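Local atomic coordinates of tRNA (guanine(26)-N(2))-dimethyltransferase (Pyrococcus horikoshii, PDB entry 2DUL), a protein that probably uses S-adenosyl-L-methionine to place two methyl groups on N2 of guanine 26 in a number of tRNAs. Residues C192-T197 against I318-D323; I199-I204 against P275-P280; E242-L247 against Q263-T268. All coordinates share one frame; numbering follows the deposited sequence.

Interaction 1. Residues C192-T197 against I318-D323; sequences CHEVGT and IPLFYD
E194 and L320 meet where the first turns of helix 192-209 pass the loop that leads into strand 322-323. The backbone N of L320 donates to E194 OE2 over 2.7 Å, with an N-H...O angle of 155°, and comes from above the carboxylate plane, 40° out of it. The glutamate gets there with CG anti to its backbone N and the chain extended beyond. Its other oxygen, OE1, lies at the edge of the F321 ring and in its plane, 3.3 Å from CD2; carboxylate and ring are turned only 23° apart, and the glutamate and the phenylalanine run alongside each other with opposite headings. F321 holds its ring there with CG between its own backbone N and carbonyl carbon. Beside this polar pair the contact is thin and apolar: V195 CG2 reaches L320 CD2 at 4.2 Å, and I250 of strand 247-252 touches both side chains.

Further out, both carboxylate oxygens have basic partners: R198, one turn on in the same helix, forms a salt bridge to OE2, and K363 of strand 361-364 forms one to OE1. K363 also donates to the carbonyl oxygens of I318 and L320, which ties the loop to the same charge cluster.

The buried E194 carboxylate thus joins a helix, a loop and a strand through one N-H and two cationic groups. Such surroundings would probably stabilise its negative charge, and the electron-poor ring edge of F321 suits an oxygen lying in its plane.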
loop_
_atom_site.group_PDB
_atom_site.type_symbol
_atom_site.label_atom_id
_atom_site.label_comp_id
_atom_site.label_asym_id
_atom_site.label_seq_id
_atom_site.Cartn_x
_atom_site.Cartn_y
_atom_site.Cartn_z
ATOM N N CYS A 192 -8.613 1.868 13.351
ATOM C CA CYS A 192 -7.189 1.565 13.208
ATOM C C CYS A 192 -6.685 1.127 11.834
ATOM O O CYS A 192 -5.582 1.509 11.439
ATOM C CB CYS A 192 -6.744 0.551 14.272
ATOM S SG CYS A 192 -7.305 -1.138 14.040
ATOM N N HIS A 193 -7.467 0.341 11.098
ATOM C CA HIS A 193 -7.027 -0.088 9.778
ATOM C C HIS A 193 -6.786 1.134 8.886
ATOM O O HIS A 193 -5.787 1.201 8.166
ATOM C CB HIS A 193 -8.069 -1.005 9.134
ATOM C CG HIS A 193 -8.227 -2.322 9.830
ATOM N ND1 HIS A 193 -9.278 -3.178 9.575
ATOM C CD2 HIS A 193 -7.467 -2.930 10.774
ATOM C CE1 HIS A 193 -9.161 -4.254 10.334
ATOM N NE2 HIS A 193 -8.070 -4.129 11.071
ATOM N N GLU A 194 -7.693 2.107 8.935
ATOM C CA GLU A 194 -7.512 3.289 8.105
ATOM C C GLU A 194 -6.456 4.232 8.670
ATOM O O GLU A 194 -5.647 4.772 7.917
ATOM C CB GLU A 194 -8.821 4.060 7.908
ATOM C CG GLU A 194 -8.635 5.199 6.895
ATOM C CD GLU A 194 -9.903 5.949 6.558
ATOM O OE1 GLU A 194 -11.000 5.368 6.679
ATOM O OE2 GLU A 194 -9.799 7.124 6.137
ATOM N N VAL A 195 -6.466 4.445 9.985
ATOM C CA VAL A 195 -5.478 5.337 10.598
ATOM C C VAL A 195 -4.071 4.805 10.324
ATOM O O VAL A 195 -3.160 5.567 9.975
ATOM C CB VAL A 195 -5.714 5.476 12.121
ATOM C CG1 VAL A 195 -4.574 6.265 12.768
ATOM C CG2 VAL A 195 -7.037 6.189 12.369
ATOM N N GLY A 196 -3.901 3.492 10.465
ATOM C CA GLY A 196 -2.609 2.884 10.199
ATOM C C GLY A 196 -2.197 3.120 8.756
ATOM O O GLY A 196 -1.022 3.377 8.462
ATOM N N THR A 197 -3.169 3.038 7.851
ATOM C CA THR A 197 -2.909 3.245 6.433
ATOM C C THR A 197 -2.514 4.707 6.193
ATOM O O THR A 197 -1.601 4.988 5.419
ATOM C CB THR A 197 -4.154 2.890 5.574
ATOM O OG1 THR A 197 -4.438 1.492 5.702
ATOM C CG2 THR A 197 -3.909 3.202 4.113
ATOM N N ILE A 318 -12.898 9.687 1.586
ATOM C CA ILE A 318 -13.043 10.758 2.561
ATOM C C ILE A 318 -12.358 10.269 3.833
ATOM O O ILE A 318 -12.280 9.060 4.073
ATOM C CB ILE A 318 -14.540 11.037 2.807
ATOM C CG1 ILE A 318 -14.718 12.218 3.763
ATOM C CG2 ILE A 318 -15.207 9.784 3.355
ATOM C CD1 ILE A 318 -16.150 12.719 3.842
ATOM N N PRO A 319 -11.838 11.191 4.660
ATOM C CA PRO A 319 -11.168 10.745 5.884
ATOM C C PRO A 319 -12.056 10.031 6.903
ATOM O O PRO A 319 -13.066 10.566 7.363
ATOM C CB PRO A 319 -10.572 12.035 6.445
ATOM C CG PRO A 319 -10.317 12.859 5.214
ATOM C CD PRO A 319 -11.582 12.622 4.411
ATOM N N LEU A 320 -11.656 8.811 7.242
ATOM C CA LEU A 320 -12.337 7.986 8.232
ATOM C C LEU A 320 -13.765 7.537 7.906
ATOM O O LEU A 320 -14.251 7.684 6.779
ATOM C CB LEU A 320 -12.285 8.697 9.594
ATOM C CG LEU A 320 -10.866 9.162 9.966
ATOM C CD1 LEU A 320 -10.855 9.793 11.356
ATOM C CD2 LEU A 320 -9.903 7.970 9.909
ATOM N N PHE A 321 -14.430 6.965 8.903
ATOM C CA PHE A 321 -15.783 6.454 8.722
ATOM C C PHE A 321 -16.427 6.174 10.068
ATOM O O PHE A 321 -15.797 6.341 11.112
ATOM C CB PHE A 321 -15.733 5.167 7.892
ATOM C CG PHE A 321 -14.894 4.073 8.508
ATOM C CD1 PHE A 321 -15.465 3.130 9.360
ATOM C CD2 PHE A 321 -13.528 3.988 8.234
ATOM C CE1 PHE A 321 -14.687 2.114 9.930
ATOM C CE2 PHE A 321 -12.741 2.980 8.797
ATOM C CZ PHE A 321 -13.322 2.039 9.647
ATOM N N TYR A 322 -17.687 5.756 10.039
ATOM C CA TYR A 322 -18.407 5.442 11.263
ATOM C C TYR A 322 -18.702 3.948 11.275
ATOM O O TYR A 322 -19.292 3.420 10.337
ATOM C CB TYR A 322 -19.715 6.243 11.338
ATOM C CG TYR A 322 -19.502 7.745 11.351
ATOM C CD1 TYR A 322 -18.732 8.349 12.345
ATOM C CD2 TYR A 322 -20.039 8.557 10.352
ATOM C CE1 TYR A 322 -18.498 9.726 12.341
ATOM C CE2 TYR A 322 -19.810 9.936 10.341
ATOM C CZ TYR A 322 -19.037 10.510 11.336
ATOM O OH TYR A 322 -18.795 11.870 11.324
ATOM N N ASP A 323 -18.267 3.271 12.332
ATOM C CA ASP A 323 -18.490 1.834 12.460
ATOM C C ASP A 323 -19.789 1.634 13.239
ATOM O O ASP A 323 -19.845 1.888 14.437
ATOM C CB ASP A 323 -17.315 1.192 13.195
ATOM C CG ASP A 323 -17.365 -0.325 13.161
ATOM O OD1 ASP A 323 -18.258 -0.910 13.815
ATOM O OD2 ASP A 323 -16.515 -0.926 12.467
#

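Interaction 2. Residues I199-I204 against P275-P280; sequences ILVGVI and PVWLGP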
loop_
_atom_site.group_PDB
_atom_site.type_symbol
_atom_site.label_atom_id
_atom_site.label_comp_id
_atom_site.label_asym_id
_atom_site.label_seq_id
_atom_site.Cartn_x
_atom_site.Cartn_y
_atom_site.Cartn_z
ATOM N N ILE A 199 -1.192 6.652 8.427
ATOM C CA ILE A 199 0.085 6.878 9.098
ATOM C C ILE A 199 1.199 6.478 8.126
ATOM O O ILE A 199 2.204 7.177 7.992
ATOM C CB ILE A 199 0.219 6.042 10.407
ATOM C CG1 ILE A 199 -0.630 6.676 11.516
ATOM C CG2 ILE A 199 1.690 5.997 10.859
ATOM C CD1 ILE A 199 -0.747 5.827 12.777
ATOM N N LEU A 200 1.006 5.363 7.429
ATOM C CA LEU A 200 2.000 4.891 6.465
ATOM C C LEU A 200 2.189 5.921 5.349
ATOM O O LEU A 200 3.313 6.266 4.992
ATOM C CB LEU A 200 1.552 3.568 5.842
ATOM C CG LEU A 200 2.603 2.524 5.443
ATOM C CD1 LEU A 200 1.999 1.612 4.379
ATOM C CD2 LEU A 200 3.863 3.180 4.929
ATOM N N VAL A 201 1.088 6.398 4.776
ATOM C CA VAL A 201 1.191 7.386 3.705
ATOM C C VAL A 201 1.871 8.637 4.246
ATOM O O VAL A 201 2.741 9.218 3.593
ATOM C CB VAL A 201 -0.198 7.768 3.153
ATOM C CG1 VAL A 201 -0.059 8.878 2.109
ATOM C CG2 VAL A 201 -0.867 6.530 2.536
ATOM N N GLY A 202 1.471 9.033 5.450
ATOM C CA GLY A 202 2.033 10.212 6.077
ATOM C C GLY A 202 3.534 10.167 6.319
ATOM O O GLY A 202 4.211 11.186 6.177
ATOM N N VAL A 203 4.067 9.004 6.680
ATOM C CA VAL A 203 5.503 8.908 6.932
ATOM C C VAL A 203 6.293 8.974 5.620
ATOM O O VAL A 203 7.394 9.528 5.573
ATOM C CB VAL A 203 5.863 7.609 7.714
ATOM C CG1 VAL A 203 5.805 6.398 6.798
ATOM C CG2 VAL A 203 7.252 7.762 8.357
ATOM N N ILE A 204 5.720 8.425 4.554
ATOM C CA ILE A 204 6.365 8.469 3.248
ATOM C C ILE A 204 6.438 9.938 2.818
ATOM O O ILE A 204 7.475 10.407 2.343
ATOM C CB ILE A 204 5.562 7.682 2.183
ATOM C CG1 ILE A 204 5.542 6.193 2.535
ATOM C CG2 ILE A 204 6.196 7.874 0.801
ATOM C CD1 ILE A 204 4.629 5.370 1.645
ATOM N N PRO A 275 1.044 12.324 13.378
ATOM C CA PRO A 275 0.404 12.809 12.154
ATOM C C PRO A 275 -0.025 11.728 11.164
ATOM O O PRO A 275 0.578 10.660 11.084
ATOM C CB PRO A 275 1.456 13.749 11.566
ATOM C CG PRO A 275 2.748 13.101 11.985
ATOM C CD PRO A 275 2.458 12.733 13.432
ATOM N N VAL A 276 -1.096 12.016 10.434
ATOM C CA VAL A 276 -1.609 11.116 9.414
ATOM C C VAL A 276 -1.843 11.912 8.140
ATOM O O VAL A 276 -1.933 13.143 8.164
ATOM C CB VAL A 276 -2.962 10.479 9.809
ATOM C CG1 VAL A 276 -2.805 9.618 11.057
ATOM C CG2 VAL A 276 -4.005 11.579 10.033
ATOM N N TRP A 277 -1.928 11.197 7.027
ATOM C CA TRP A 277 -2.210 11.804 5.733
ATOM C C TRP A 277 -3.721 12.029 5.743
ATOM O O TRP A 277 -4.478 11.103 6.041
ATOM C CB TRP A 277 -1.827 10.820 4.622
ATOM C CG TRP A 277 -2.206 11.239 3.245
ATOM C CD1 TRP A 277 -3.230 10.747 2.490
ATOM C CD2 TRP A 277 -1.520 12.191 2.421
ATOM N NE1 TRP A 277 -3.218 11.324 1.241
ATOM C CE2 TRP A 277 -2.180 12.214 1.173
ATOM C CE3 TRP A 277 -0.407 13.020 2.616
ATOM C CZ2 TRP A 277 -1.765 13.038 0.120
ATOM C CZ3 TRP A 277 0.007 13.842 1.565
ATOM C CH2 TRP A 277 -0.674 13.841 0.334
ATOM N N LEU A 278 -4.160 13.255 5.461
ATOM C CA LEU A 278 -5.593 13.559 5.421
ATOM C C LEU A 278 -6.047 13.787 3.982
ATOM O O LEU A 278 -7.176 14.215 3.734
ATOM C CB LEU A 278 -5.918 14.804 6.260
ATOM C CG LEU A 278 -5.761 14.689 7.780
ATOM C CD1 LEU A 278 -6.173 15.993 8.446
ATOM C CD2 LEU A 278 -6.634 13.543 8.289
ATOM N N GLY A 279 -5.160 13.500 3.035
ATOM C CA GLY A 279 -5.509 13.665 1.638
ATOM C C GLY A 279 -6.180 12.418 1.090
ATOM O O GLY A 279 -6.590 11.545 1.860
ATOM N N PRO A 280 -6.315 12.304 -0.240
ATOM C CA PRO A 280 -6.945 11.150 -0.892
ATOM C C PRO A 280 -6.165 9.859 -0.647
ATOM O O PRO A 280 -4.941 9.883 -0.524
ATOM C CB PRO A 280 -6.917 11.527 -2.375
ATOM C CG PRO A 280 -6.866 13.039 -2.362
ATOM C CD PRO A 280 -5.918 13.320 -1.231
HETATM O O HOH W 1 2.449 9.834 9.199
#
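W277, I199 and V201 bury the most surface in this contact between helix 199-204 and strand 275-277, W277 first. V201 CG1, anti to its backbone N (chi1 176°), sits over one face of the indole: it lies 3.6 Å from the centroid of the five-membered ring and 20° off the ring normal, a CH-pi contact, with CG the nearest ring atom at 3.4 Å. G279 N lies over the opposite face. In the ring plane, NE1 donates to P280 O at 2.9 Å, a bond that ties the indole to the loop that follows. An alanine in place of W277 would probably leave V201 CG1 without its aromatic face and P280 O without this donor.

I199 CG1 meets V276 CG1 at 3.7 Å, the two side chains crossing obliquely. G202 faces W277 across the contact, its N 3.8 Å from W277 CB; a side chain at G202 would point into the strand backbone. A water donates both to I199 O and to P275 O, bridging helix and strand.

The axes of helix 199-204 and strand 275-277 are nearly perpendicular (95°) and approach to 5.6 Å. R198 of the same helix bonds to the carbonyls of W277 and G279. V217 of strand 213-223 touches both V201 and W277, L200 and I204 pack on strand 226-235, and V276 pairs with G248 of strand 247-252, so the helix lies between the end of the large mixed sheet and the small antiparallel one.

Interaction 3. Residues E242-L247 against Q263-T268; sequences ETLEKL and QGFLPT
Q263 has CG anti to its backbone N (chi1 -152°) and CD continuing the extended chain (chi2 164°), and its NE2 ends beside the carbonyl oxygen of E245. F265 also has CG anti to N, and its ring edge lies near L244. These groups meet where a type I beta turn, L244 to L247, leads from helix 237-244 into the central strand of a three-stranded antiparallel sheet, beside the loop that leaves strand 259-263.

Two hydrogen bonds join the segments. Q263 NE2 donates to E245 O at 2.9 Å; the acceptor is tilted somewhat out of the amide plane of the glutamine, and the N-H...O angle is 145°. G264 N donates to L247 O at 3.2 Å. This second bond is between backbones, at the end of the antiparallel pair formed by strands 247-252 and 259-263. Q263 CG packs against L247 O as well, 3.6 Å away, so one extended side chain lies across both carbonyls. At the backbone angles of G264 a side chain would collide with the carbonyl oxygen of Q263, so the shape of the chain itself demands a glycine.

The apolar half is looser. F265 receives L244 CD2 at its edge, near the ring plane, while L247 CD1 approaches obliquely. L247 is buried and touches R206 of helix 192-209, whereas Q263 and F265 are exposed, so the contact runs from the surface inward. Nearby, F265 O accepts from Y249 OH and P267 packs on Y249 and Y251, which holds the loop against strand 247-252. Both leucine approaches to the ring measure 4.4 Å: L244 CD2 to F265 CE2, and L247 CD1 to F265 CD2.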
loop_
_atom_site.group_PDB
_atom_site.type_symbol
_atom_site.label_atom_id
_atom_site.label_comp_id
_atom_site.label_asym_id
_atom_site.label_seq_id
_atom_site.Cartn_x
_atom_site.Cartn_y
_atom_site.Cartn_z
ATOM N N GLU A 242 3.148 21.624 -0.445
ATOM C CA GLU A 242 1.726 21.318 -0.581
ATOM C C GLU A 242 1.401 19.935 -0.021
ATOM O O GLU A 242 0.301 19.701 0.482
ATOM C CB GLU A 242 1.309 21.389 -2.052
ATOM C CG GLU A 242 1.553 22.754 -2.679
ATOM C CD GLU A 242 1.284 22.774 -4.172
ATOM O OE1 GLU A 242 1.869 21.945 -4.901
ATOM O OE2 GLU A 242 0.487 23.624 -4.618
ATOM N N THR A 243 2.358 19.021 -0.121
ATOM C CA THR A 243 2.166 17.666 0.390
ATOM C C THR A 243 2.119 17.708 1.914
ATOM O O THR A 243 1.232 17.119 2.525
ATOM C CB THR A 243 3.305 16.740 -0.086
ATOM O OG1 THR A 243 3.282 16.673 -1.520
ATOM C CG2 THR A 243 3.136 15.323 0.478
ATOM N N LEU A 244 3.065 18.412 2.531
ATOM C CA LEU A 244 3.074 18.512 3.986
ATOM C C LEU A 244 1.795 19.194 4.485
ATOM O O LEU A 244 1.351 18.949 5.606
ATOM C CB LEU A 244 4.312 19.276 4.476
ATOM C CG LEU A 244 5.676 18.607 4.255
ATOM C CD1 LEU A 244 6.777 19.471 4.861
ATOM C CD2 LEU A 244 5.687 17.216 4.897
ATOM N N GLU A 245 1.193 20.037 3.650
ATOM C CA GLU A 245 -0.044 20.712 4.034
ATOM C C GLU A 245 -1.236 19.753 4.071
ATOM O O GLU A 245 -2.304 20.110 4.560
ATOM C CB GLU A 245 -0.358 21.864 3.073
ATOM C CG GLU A 245 0.430 23.131 3.350
ATOM C CD GLU A 245 0.168 24.225 2.326
ATOM O OE1 GLU A 245 0.705 25.340 2.499
ATOM O OE2 GLU A 245 -0.568 23.971 1.346
ATOM N N LYS A 246 -1.060 18.545 3.547
ATOM C CA LYS A 246 -2.145 17.572 3.547
ATOM C C LYS A 246 -2.077 16.654 4.764
ATOM O O LYS A 246 -2.923 15.767 4.940
ATOM C CB LYS A 246 -2.130 16.753 2.256
ATOM C CG LYS A 246 -2.410 17.601 1.023
ATOM C CD LYS A 246 -2.580 16.748 -0.220
ATOM C CE LYS A 246 -2.861 17.609 -1.446
ATOM N NZ LYS A 246 -3.087 16.781 -2.669
ATOM N N LEU A 247 -1.073 16.879 5.606
ATOM C CA LEU A 247 -0.909 16.100 6.833
ATOM C C LEU A 247 -1.826 16.702 7.892
ATOM O O LEU A 247 -2.211 17.870 7.810
ATOM C CB LEU A 247 0.539 16.162 7.335
ATOM C CG LEU A 247 1.632 15.447 6.534
ATOM C CD1 LEU A 247 2.997 15.760 7.140
ATOM C CD2 LEU A 247 1.374 13.941 6.547
ATOM N N GLN A 263 -6.225 19.770 10.241
ATOM C CA GLN A 263 -5.188 19.832 9.229
ATOM C C GLN A 263 -4.111 20.780 9.730
ATOM O O GLN A 263 -4.403 21.883 10.185
ATOM C CB GLN A 263 -5.771 20.324 7.901
ATOM C CG GLN A 263 -5.026 19.807 6.679
ATOM C CD GLN A 263 -5.818 19.984 5.393
ATOM O OE1 GLN A 263 -7.002 19.644 5.329
ATOM N NE2 GLN A 263 -5.163 20.506 4.360
ATOM N N GLY A 264 -2.864 20.338 9.658
ATOM C CA GLY A 264 -1.768 21.164 10.129
ATOM C C GLY A 264 -0.579 20.279 10.432
ATOM O O GLY A 264 -0.745 19.087 10.697
ATOM N N PHE A 265 0.620 20.846 10.395
ATOM C CA PHE A 265 1.813 20.056 10.657
ATOM C C PHE A 265 1.853 19.577 12.101
ATOM O O PHE A 265 2.379 18.502 12.386
ATOM C CB PHE A 265 3.071 20.862 10.326
ATOM C CG PHE A 265 4.325 20.032 10.303
ATOM C CD1 PHE A 265 5.159 19.969 11.417
ATOM C CD2 PHE A 265 4.655 19.283 9.175
ATOM C CE1 PHE A 265 6.308 19.168 11.410
ATOM C CE2 PHE A 265 5.799 18.478 9.156
ATOM C CZ PHE A 265 6.628 18.423 10.282
ATOM N N LEU A 266 1.284 20.378 13.000
ATOM C CA LEU A 266 1.228 20.046 14.422
ATOM C C LEU A 266 -0.200 20.221 14.941
ATOM O O LEU A 266 -0.946 21.073 14.459
ATOM C CB LEU A 266 2.162 20.959 15.225
ATOM C CG LEU A 266 3.670 20.855 14.975
ATOM C CD1 LEU A 266 4.401 21.930 15.776
ATOM C CD2 LEU A 266 4.157 19.467 15.371
ATOM N N PRO A 267 -0.604 19.403 15.926
ATOM C CA PRO A 267 -1.951 19.499 16.495
ATOM C C PRO A 267 -1.977 20.674 17.477
ATOM O O PRO A 267 -0.922 21.169 17.881
ATOM C CB PRO A 267 -2.119 18.153 17.192
ATOM C CG PRO A 267 -0.732 17.896 17.717
ATOM C CD PRO A 267 0.169 18.314 16.560
ATOM N N THR A 268 -3.164 21.126 17.867
ATOM C CA THR A 268 -3.252 22.253 18.795
ATOM C C THR A 268 -4.127 21.962 20.012
ATOM O O THR A 268 -4.437 22.863 20.796
ATOM C CB THR A 268 -3.801 23.497 18.086
ATOM O OG1 THR A 268 -5.152 23.256 17.677
ATOM C CG2 THR A 268 -2.957 23.820 16.859
#

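Interactions 1 and 2 are buried and share helix 192-209, on successive turns; interaction 3 lies at the surface, about 21 Å from the chain centre by its own centre. The first rests on a charged carboxylate, the second on apolar and aromatic faces with one bridging water, the third on neutral amide and backbone bonds with a loose apolar fringe. V195 CG1 packs on V276 CG1 between interactions 1 and 2, and W277 CH2 lies against K246 CD between 2 and 3. R198 serves both buried contacts. Along the chain the three are nested, 242-247 with 263-268 innermost and 192-197 with 318-323 outermost.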